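Local coordinates for secreted effector protein SopD (Salmonella typhimurium, PDB 5CPC) that alters host cell physiology as a virulence effector, acting together with SopB in membrane fission and macropinosome formation during invasion and contributing to replication in macrophages, at residues Lys102-Ser106 / Gln107-Leu111; Gln166-Ile169 / Ser170-Arg173; Thr177-Ala180 / Gln181-Thr184. All coordinates share one frame; numbering follows the deposited sequence.

Contact 1: Lys102-Ser106 / Gln107-Leu111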
ATOM      1  N   LYS A 102      -6.142 -14.809  -8.131  1.00 56.29           N
ATOM      2  CA  LYS A 102      -7.295 -14.039  -8.565  1.00 58.49           C
ATOM      3  C   LYS A 102      -8.245 -13.804  -7.411  1.00 59.40           C
ATOM      4  O   LYS A 102      -7.931 -14.191  -6.268  1.00 59.12           O
ATOM      5  CB  LYS A 102      -8.004 -14.731  -9.729  1.00 59.25           C
ATOM      6  CG  LYS A 102      -7.785 -16.206  -9.800  1.00 63.60           C
ATOM      7  CD  LYS A 102      -7.624 -16.692 -11.248  1.00 68.38           C
ATOM      8  CE  LYS A 102      -6.324 -16.150 -11.852  1.00 70.12           C
ATOM      9  NZ  LYS A 102      -5.748 -17.092 -12.868  1.00 76.30           N
ATOM     10  N   MET A 103      -9.363 -13.127  -7.702  1.00 59.77           N
ATOM     11  CA  MET A 103     -10.488 -12.962  -6.768  1.00 60.49           C
ATOM     12  C   MET A 103     -11.713 -13.851  -7.135  1.00 63.15           C
ATOM     13  O   MET A 103     -11.837 -14.299  -8.310  1.00 64.48           O
ATOM     14  CB  MET A 103     -10.868 -11.491  -6.675  1.00 60.03           C
ATOM     15  CG  MET A 103      -9.703 -10.702  -6.143  1.00 58.53           C
ATOM     16  SD  MET A 103     -10.057  -9.143  -5.399  1.00 59.92           S
ATOM     17  CE  MET A 103     -10.441  -9.837  -3.794  1.00 61.45           C
ATOM     18  N   ASP A 104     -12.582 -14.159  -6.158  1.00 62.77           N
ATOM     19  CA  ASP A 104     -13.907 -14.792  -6.475  1.00 63.92           C
ATOM     20  C   ASP A 104     -14.803 -13.690  -7.062  1.00 63.77           C
ATOM     21  O   ASP A 104     -14.479 -12.491  -6.950  1.00 61.71           O
ATOM     22  CB  ASP A 104     -14.573 -15.306  -5.222  1.00 63.68           C
ATOM     23  CG  ASP A 104     -14.963 -14.170  -4.303  1.00 64.04           C
ATOM     24  OD1 ASP A 104     -14.130 -13.248  -4.062  1.00 61.83           O
ATOM     25  OD2 ASP A 104     -16.122 -14.149  -3.883  1.00 67.66           O
ATOM     26  N   ALA A 105     -15.933 -14.086  -7.648  1.00 66.10           N
ATOM     27  CA  ALA A 105     -16.837 -13.146  -8.326  1.00 67.69           C
ATOM     28  C   ALA A 105     -17.137 -11.936  -7.459  1.00 67.09           C
ATOM     29  O   ALA A 105     -17.208 -10.828  -7.968  1.00 67.50           O
ATOM     30  CB  ALA A 105     -18.135 -13.856  -8.794  1.00 69.47           C
ATOM     31  N   SER A 106     -17.263 -12.119  -6.145  1.00 67.82           N
ATOM     32  CA  SER A 106     -17.556 -10.979  -5.247  1.00 68.61           C
ATOM     33  C   SER A 106     -16.338 -10.072  -4.990  1.00 68.24           C
ATOM     34  O   SER A 106     -16.462  -9.029  -4.335  1.00 68.60           O
ATOM     35  CB  SER A 106     -18.145 -11.451  -3.910  1.00 69.73           C
ATOM     36  OG  SER A 106     -17.178 -12.139  -3.130  1.00 66.98           O
ATOM     37  N   GLN A 107     -15.174 -10.442  -5.524  1.00 68.39           N
ATOM     38  CA  GLN A 107     -13.905  -9.734  -5.218  1.00 68.03           C
ATOM     39  C   GLN A 107     -13.779  -9.413  -3.715  1.00 67.04           C
ATOM     40  O   GLN A 107     -13.511  -8.273  -3.326  1.00 67.47           O
ATOM     41  CB  GLN A 107     -13.734  -8.459  -6.075  1.00 67.48           C
ATOM     42  CG  GLN A 107     -14.132  -8.615  -7.563  1.00 71.74           C
ATOM     43  CD  GLN A 107     -14.021  -7.282  -8.374  1.00 75.71           C
ATOM     44  OE1 GLN A 107     -14.025  -7.319  -9.605  1.00 79.07           O
ATOM     45  NE2 GLN A 107     -13.941  -6.119  -7.681  1.00 74.12           N
ATOM     46  N   THR A 108     -13.994 -10.421  -2.875  1.00 67.42           N
ATOM     47  CA  THR A 108     -13.813 -10.273  -1.428  1.00 66.19           C
ATOM     48  C   THR A 108     -12.905 -11.398  -0.880  1.00 64.95           C
ATOM     49  O   THR A 108     -12.620 -11.485   0.327  1.00 64.95           O
ATOM     50  CB  THR A 108     -15.171 -10.244  -0.677  1.00 67.53           C
ATOM     51  OG1 THR A 108     -15.751 -11.545  -0.690  1.00 68.69           O
ATOM     52  CG2 THR A 108     -16.149  -9.250  -1.345  1.00 68.11           C
ATOM     53  N   GLN A 109     -12.510 -12.282  -1.790  1.00 63.19           N
ATOM     54  CA  GLN A 109     -11.624 -13.375  -1.495  1.00 60.38           C
ATOM     55  C   GLN A 109     -10.560 -13.391  -2.560  1.00 57.65           C
ATOM     56  O   GLN A 109     -10.861 -13.288  -3.750  1.00 57.27           O
ATOM     57  CB  GLN A 109     -12.353 -14.706  -1.490  1.00 62.44           C
ATOM     58  CG  GLN A 109     -13.365 -14.836  -0.357  1.00 67.40           C
ATOM     59  CD  GLN A 109     -13.167 -16.082   0.416  1.00 69.73           C
ATOM     60  OE1 GLN A 109     -13.662 -17.148   0.040  1.00 75.15           O
ATOM     61  NE2 GLN A 109     -12.438 -15.981   1.495  1.00 66.38           N
ATOM     62  N   PHE A 110      -9.311 -13.458  -2.122  1.00 54.32           N
ATOM     63  CA  PHE A 110      -8.189 -13.734  -3.018  1.00 52.55           C
ATOM     64  C   PHE A 110      -8.041 -15.220  -3.026  1.00 52.77           C
ATOM     65  O   PHE A 110      -8.131 -15.847  -1.977  1.00 54.40           O
ATOM     66  CB  PHE A 110      -6.889 -13.031  -2.594  1.00 49.12           C
ATOM     67  CG  PHE A 110      -6.981 -11.542  -2.640  1.00 48.60           C
ATOM     68  CD1 PHE A 110      -6.836 -10.840  -3.856  1.00 45.59           C
ATOM     69  CD2 PHE A 110      -7.249 -10.820  -1.484  1.00 45.45           C
ATOM     70  CE1 PHE A 110      -6.932  -9.428  -3.906  1.00 45.99           C
ATOM     71  CE2 PHE A 110      -7.328  -9.406  -1.501  1.00 42.79           C
ATOM     72  CZ  PHE A 110      -7.172  -8.693  -2.702  1.00 43.61           C
ATOM     73  N   LEU A 111      -7.866 -15.778  -4.222  1.00 53.32           N
ATOM     74  CA  LEU A 111      -7.738 -17.206  -4.426  1.00 53.66           C
ATOM     75  C   LEU A 111      -6.345 -17.505  -4.908  1.00 52.74           C
ATOM     76  O   LEU A 111      -5.947 -17.041  -5.947  1.00 52.77           O
ATOM     77  CB  LEU A 111      -8.740 -17.676  -5.486  1.00 56.68           C
ATOM     78  CG  LEU A 111     -10.224 -17.350  -5.316  1.00 57.63           C
ATOM     79  CD1 LEU A 111     -11.037 -17.918  -6.498  1.00 59.46           C
ATOM     80  CD2 LEU A 111     -10.768 -17.920  -4.022  1.00 57.63           C
TER
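Lys102 pairs with Leu111 as an antiparallel hydrogen-bonded pair, with Leu111 N to Lys102 O at 2.6 Å and nearly straight; the lysine NZ turns elsewhere, to Thr100 OG1. At Met103, opposite Phe110 in a non-hydrogen-bonded pair, the side chain bends at its last torsion (chi3 84°) and lays its methyl on the phenyl ring: CE stands 3.5 Å from the Phe110 ring centroid, only 12° off the normal, a CH-pi contact. The sulfur meets the ring more obliquely, with Met103 SD 3.5 Å from Phe110 CE1. Asp104 swings its carboxylate across the loop, CG set between its own N and carbonyl carbon (chi1 67°). Asp104 OD1 takes two backbone N-H groups: Thr108 N at 3.1 Å on the syn lone pair, and Gln109 N at 3.0 Å from above the carboxylate plane. Asp104 O accepts Gln107 N, closing a type I turn over Asp104-Gln107. Beyond Ala105, at the exposed bend, Ser106 OG accepts from Thr108 OG1 (2.9 Å). Arg144 of helix 141-160 touches both Met103 and Phe110. Strands 99-103 and 109-114 thus form a beta hairpin whose loop is gathered round an aspartate and whose Met103-Phe110 face carries a Met-aromatic contact.

Contact 2: Gln166-Ile169 / Ser170-Arg173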
ATOM      1  N   GLN A 166       8.647  -5.346  16.379  1.00 64.99           N
ATOM      2  CA  GLN A 166       8.938  -5.551  17.772  1.00 68.41           C
ATOM      3  C   GLN A 166       9.246  -4.219  18.438  1.00 70.24           C
ATOM      4  O   GLN A 166       8.801  -3.977  19.526  1.00 72.84           O
ATOM      5  CB  GLN A 166      10.114  -6.495  17.888  1.00 69.31           C
ATOM      6  CG  GLN A 166       9.893  -7.637  18.868  1.00 71.69           C
ATOM      7  CD  GLN A 166      11.111  -8.538  18.975  1.00 75.74           C
ATOM      8  OE1 GLN A 166      12.225  -8.104  19.402  1.00 72.08           O
ATOM      9  NE2 GLN A 166      10.912  -9.820  18.594  1.00 75.11           N
ATOM     10  N   GLU A 167      10.006  -3.369  17.765  1.00 71.24           N
ATOM     11  CA  GLU A 167      10.066  -1.919  18.023  1.00 73.50           C
ATOM     12  C   GLU A 167       8.703  -1.141  18.028  1.00 73.57           C
ATOM     13  O   GLU A 167       8.178  -0.763  19.093  1.00 75.28           O
ATOM     14  CB  GLU A 167      10.979  -1.289  16.973  1.00 73.04           C
ATOM     15  CG  GLU A 167      11.359   0.146  17.261  1.00 77.56           C
ATOM     16  CD  GLU A 167      12.725   0.472  16.720  1.00 81.51           C
ATOM     17  OE1 GLU A 167      13.256   1.544  17.070  1.00 85.53           O
ATOM     18  OE2 GLU A 167      13.281  -0.364  15.971  1.00 82.07           O
ATOM     19  N   SER A 168       8.150  -0.881  16.843  1.00 71.50           N
ATOM     20  CA  SER A 168       6.883  -0.131  16.715  1.00 70.40           C
ATOM     21  C   SER A 168       6.267  -0.345  15.319  1.00 68.37           C
ATOM     22  O   SER A 168       6.971  -0.792  14.426  1.00 67.86           O
ATOM     23  CB  SER A 168       7.182   1.346  16.886  1.00 70.46           C
ATOM     24  OG  SER A 168       7.979   1.776  15.801  1.00 68.66           O
ATOM     25  N   ILE A 169       5.003   0.033  15.110  1.00 67.47           N
ATOM     26  CA  ILE A 169       4.401  -0.023  13.758  1.00 65.71           C
ATOM     27  C   ILE A 169       5.132   0.864  12.771  1.00 64.10           C
ATOM     28  O   ILE A 169       5.314   0.479  11.605  1.00 62.59           O
ATOM     29  CB  ILE A 169       2.876   0.350  13.715  1.00 65.90           C
ATOM     30  CG1 ILE A 169       2.159  -0.124  14.991  1.00 68.96           C
ATOM     31  CG2 ILE A 169       2.204  -0.274  12.456  1.00 65.59           C
ATOM     32  CD1 ILE A 169       0.603  -0.392  14.901  1.00 66.46           C
ATOM     33  N   SER A 170       5.538   2.053  13.238  1.00 63.45           N
ATOM     34  CA  SER A 170       6.157   3.042  12.385  1.00 61.56           C
ATOM     35  C   SER A 170       7.447   2.485  11.835  1.00 60.96           C
ATOM     36  O   SER A 170       7.808   2.811  10.709  1.00 60.52           O
ATOM     37  CB  SER A 170       6.452   4.395  13.125  1.00 63.67           C
ATOM     38  OG  SER A 170       5.810   4.436  14.393  1.00 62.85           O
ATOM     39  N   THR A 171       8.168   1.681  12.630  1.00 61.91           N
ATOM     40  CA  THR A 171       9.443   1.080  12.152  1.00 61.47           C
ATOM     41  C   THR A 171       9.216   0.033  11.081  1.00 58.87           C
ATOM     42  O   THR A 171       9.927   0.025  10.088  1.00 58.82           O
ATOM     43  CB  THR A 171      10.325   0.494  13.269  1.00 62.51           C
ATOM     44  OG1 THR A 171      10.616   1.516  14.227  1.00 67.55           O
ATOM     45  CG2 THR A 171      11.640  -0.005  12.698  1.00 63.34           C
ATOM     46  N   LEU A 172       8.218  -0.832  11.274  1.00 57.48           N
ATOM     47  CA  LEU A 172       7.717  -1.707  10.178  1.00 54.58           C
ATOM     48  C   LEU A 172       7.323  -0.892   8.940  1.00 54.48           C
ATOM     49  O   LEU A 172       7.787  -1.157   7.835  1.00 53.61           O
ATOM     50  CB  LEU A 172       6.472  -2.473  10.657  1.00 53.23           C
ATOM     51  CG  LEU A 172       5.828  -3.377   9.599  1.00 50.66           C
ATOM     52  CD1 LEU A 172       6.867  -4.207   8.887  1.00 45.62           C
ATOM     53  CD2 LEU A 172       4.756  -4.241  10.222  1.00 45.89           C
ATOM     54  N   ARG A 173       6.436   0.085   9.137  1.00 55.43           N
ATOM     55  CA  ARG A 173       5.874   0.877   8.040  1.00 55.89           C
ATOM     56  C   ARG A 173       6.919   1.638   7.190  1.00 54.71           C
ATOM     57  O   ARG A 173       6.828   1.641   5.956  1.00 53.44           O
ATOM     58  CB  ARG A 173       4.802   1.797   8.624  1.00 57.29           C
ATOM     59  CG  ARG A 173       4.232   2.913   7.705  1.00 61.41           C
ATOM     60  CD  ARG A 173       3.020   3.552   8.411  1.00 65.45           C
ATOM     61  NE  ARG A 173       1.983   2.544   8.720  1.00 62.89           N
ATOM     62  CZ  ARG A 173       1.305   2.514   9.860  1.00 65.26           C
ATOM     63  NH1 ARG A 173       1.554   3.380  10.825  1.00 64.34           N
ATOM     64  NH2 ARG A 173       0.391   1.593  10.060  1.00 69.44           N
TER
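Ser168 occupies the N-cap position of helix 169-177, at the break after helix 163-167: it leaves the helical backbone of the first and stands immediately before the second. Its hydroxyl bonds to that of Thr171, three residues on, with Ser168 OG and Thr171 OG1 3.1 Å apart and either able to donate. Ser168 OG sits between its own backbone N and carbonyl carbon (chi1 66°), which brings it round to the start of the new helix. Glu167 comes up beside the same threonine and crosses it at about a right angle, its CG 3.4 Å from Thr171 OG1. The backbone tightens by degrees. Ser168 O receives Leu172 N over a long, weak bond of 3.4 Å, and Thr171 N weakly as well, whereas Ile169 O holds Arg173 N at 2.7 Å with an N-H...O angle of 168°. On another side of the helix the Ile169 CG2 methyl lies over one face of the Arg173 guanidinium, 3.5 Å from Arg173 NH2, and the arginine chain folds back at chi3 (-58°) to bring the flat group there. Ile169 also touches Phe260, while Leu172 packs on Met158 of helix 141-160. The chemistry is that of a mixed helix start at the surface: one hydroxyl pair and weak first backbone bonds on the polar side, apolar packing by Ile169 and Leu172, and a methyl on one face of the guanidinium that leaves the in-plane N-H groups uncovered by it.

Contact 3: Thr177-Ala180 / Gln181-Thr184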
ATOM      1  N   THR A 177       6.977   1.551   3.452  1.00 51.07           N
ATOM      2  CA  THR A 177       6.755   2.821   2.674  1.00 52.60           C
ATOM      3  C   THR A 177       8.057   3.309   2.003  1.00 54.82           C
ATOM      4  O   THR A 177       8.045   3.787   0.854  1.00 55.87           O
ATOM      5  CB  THR A 177       5.966   3.952   3.468  1.00 52.41           C
ATOM      6  OG1 THR A 177       6.691   4.381   4.631  1.00 51.54           O
ATOM      7  CG2 THR A 177       4.588   3.488   3.888  1.00 48.59           C
ATOM      8  N   GLY A 178       9.193   3.056   2.665  1.00 56.82           N
ATOM      9  CA  GLY A 178      10.523   3.385   2.113  1.00 58.54           C
ATOM     10  C   GLY A 178      11.027   2.468   1.009  1.00 58.73           C
ATOM     11  O   GLY A 178      11.992   2.788   0.322  1.00 59.22           O
ATOM     12  N   ASN A 179      10.379   1.315   0.856  1.00 57.82           N
ATOM     13  CA  ASN A 179      10.794   0.278  -0.085  1.00 57.15           C
ATOM     14  C   ASN A 179      10.792   0.663  -1.576  1.00 57.63           C
ATOM     15  O   ASN A 179       9.760   0.955  -2.168  1.00 57.83           O
ATOM     16  CB  ASN A 179       9.922  -0.970   0.132  1.00 55.43           C
ATOM     17  CG  ASN A 179      10.374  -2.129  -0.688  1.00 53.71           C
ATOM     18  OD1 ASN A 179      11.169  -2.969  -0.217  1.00 57.23           O
ATOM     19  ND2 ASN A 179       9.895  -2.217  -1.898  1.00 48.97           N
ATOM     20  N   ALA A 180      11.951   0.564  -2.192  1.00 58.88           N
ATOM     21  CA  ALA A 180      12.162   0.916  -3.585  1.00 59.69           C
ATOM     22  C   ALA A 180      11.106   0.485  -4.583  1.00 59.18           C
ATOM     23  O   ALA A 180      10.467   1.338  -5.249  1.00 59.38           O
ATOM     24  CB  ALA A 180      13.563   0.456  -4.047  1.00 61.62           C
ATOM     25  N   GLN A 181      10.912  -0.813  -4.738  1.00 58.30           N
ATOM     26  CA  GLN A 181       9.935  -1.273  -5.758  1.00 58.03           C
ATOM     27  C   GLN A 181       8.461  -0.907  -5.449  1.00 55.31           C
ATOM     28  O   GLN A 181       7.689  -0.746  -6.391  1.00 54.85           O
ATOM     29  CB  GLN A 181      10.041  -2.793  -6.069  1.00 58.69           C
ATOM     30  CG  GLN A 181      10.613  -3.664  -4.942  1.00 64.43           C
ATOM     31  CD  GLN A 181      12.139  -3.637  -4.928  1.00 70.61           C
ATOM     32  OE1 GLN A 181      12.789  -3.624  -3.863  1.00 74.11           O
ATOM     33  NE2 GLN A 181      12.716  -3.574  -6.116  1.00 72.66           N
ATOM     34  N   ILE A 182       8.091  -0.825  -4.160  1.00 53.03           N
ATOM     35  CA  ILE A 182       6.751  -0.323  -3.736  1.00 52.06           C
ATOM     36  C   ILE A 182       6.656   1.166  -4.169  1.00 50.83           C
ATOM     37  O   ILE A 182       5.936   1.449  -5.089  1.00 49.27           O
ATOM     38  CB  ILE A 182       6.471  -0.577  -2.238  1.00 53.12           C
ATOM     39  CG1 ILE A 182       6.050  -2.033  -2.019  1.00 51.87           C
ATOM     40  CG2 ILE A 182       5.389   0.347  -1.659  1.00 53.34           C
ATOM     41  CD1 ILE A 182       5.071  -2.604  -3.062  1.00 54.59           C
ATOM     42  N   LYS A 183       7.520   2.040  -3.650  1.00 51.05           N
ATOM     43  CA  LYS A 183       7.678   3.403  -4.215  1.00 52.48           C
ATOM     44  C   LYS A 183       7.512   3.482  -5.720  1.00 51.83           C
ATOM     45  O   LYS A 183       6.576   4.109  -6.234  1.00 51.08           O
ATOM     46  CB  LYS A 183       9.006   4.037  -3.833  1.00 53.68           C
ATOM     47  CG  LYS A 183       8.965   4.649  -2.451  1.00 55.82           C
ATOM     48  CD  LYS A 183      10.342   4.998  -2.002  1.00 58.60           C
ATOM     49  CE  LYS A 183      10.848   6.205  -2.746  1.00 62.13           C
ATOM     50  NZ  LYS A 183      11.971   6.790  -1.948  1.00 65.29           N
ATOM     51  N   THR A 184       8.401   2.803  -6.425  1.00 52.90           N
ATOM     52  CA  THR A 184       8.340   2.711  -7.872  1.00 53.58           C
ATOM     53  C   THR A 184       6.971   2.261  -8.393  1.00 52.85           C
ATOM     54  O   THR A 184       6.454   2.881  -9.333  1.00 54.91           O
ATOM     55  CB  THR A 184       9.454   1.777  -8.372  1.00 55.00           C
ATOM     56  OG1 THR A 184      10.669   2.273  -7.816  1.00 58.89           O
ATOM     57  CG2 THR A 184       9.560   1.775  -9.925  1.00 53.72           C
TER
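Thr184 turns its hydroxyl back along the helix onto Ala180. With OG1 anti to its own carbonyl carbon (chi1 -53°), Thr184 OG1 reaches Ala180 O at 2.7 Å, coming from above the carbonyl plane, while Thr184 N donates to Ala180 O at 2.8 Å with an N-H...O angle of 172°. That one carbonyl oxygen is therefore gripped twice by a single residue. One step earlier, Lys183 N donates to Asn179 O at 2.9 Å. The aliphatic part of Lys183 runs back over the linker. Its CG is set anti to the carbonyl carbon (chi1 -82°) and the chain continues extended at chi2, which carries Lys183 CG to 3.5 Å from Thr177 O and Lys183 CD to 3.6 Å from Gly178 O; the bend at chi3 then turns only CE and NZ. Asn179 holds the N-cap position. The residues join helix 169-177 to helix 180-190. Thr177 OG1 lies within hydrogen-bonding reach of Arg173 O and of Thr317 O at the C-terminus, the latter its strongest polar partner. On the inward side Ile182 is buried against Gln149, Ile150 and Val153 of helix 141-160, and Lys183 lies against Leu316 and Pro196.

Overall arrangement
All three contacts are local, each made by one unbroken run of chain. Contact 1 is a surface hairpin bend, about 26 Å from contact 3 and 30 Å from contact 2, centre to centre, and touches neither. Contacts 2 and 3 stand at successive helix starts along the chain, their centres about 16 Å apart, with helix 169-177 running from one to the other. Contact 2 is a surface contact, contact 3 partly buried and nearer the middle of the molecule. Helix 141-160 is common ground, touched by side chains of all three. Chemistry follows place: carboxylate-to-backbone bonds and sulfur-aromatic packing in the hairpin, paired hydroxyls in contact 2, and a doubly held carbonyl in contact 3.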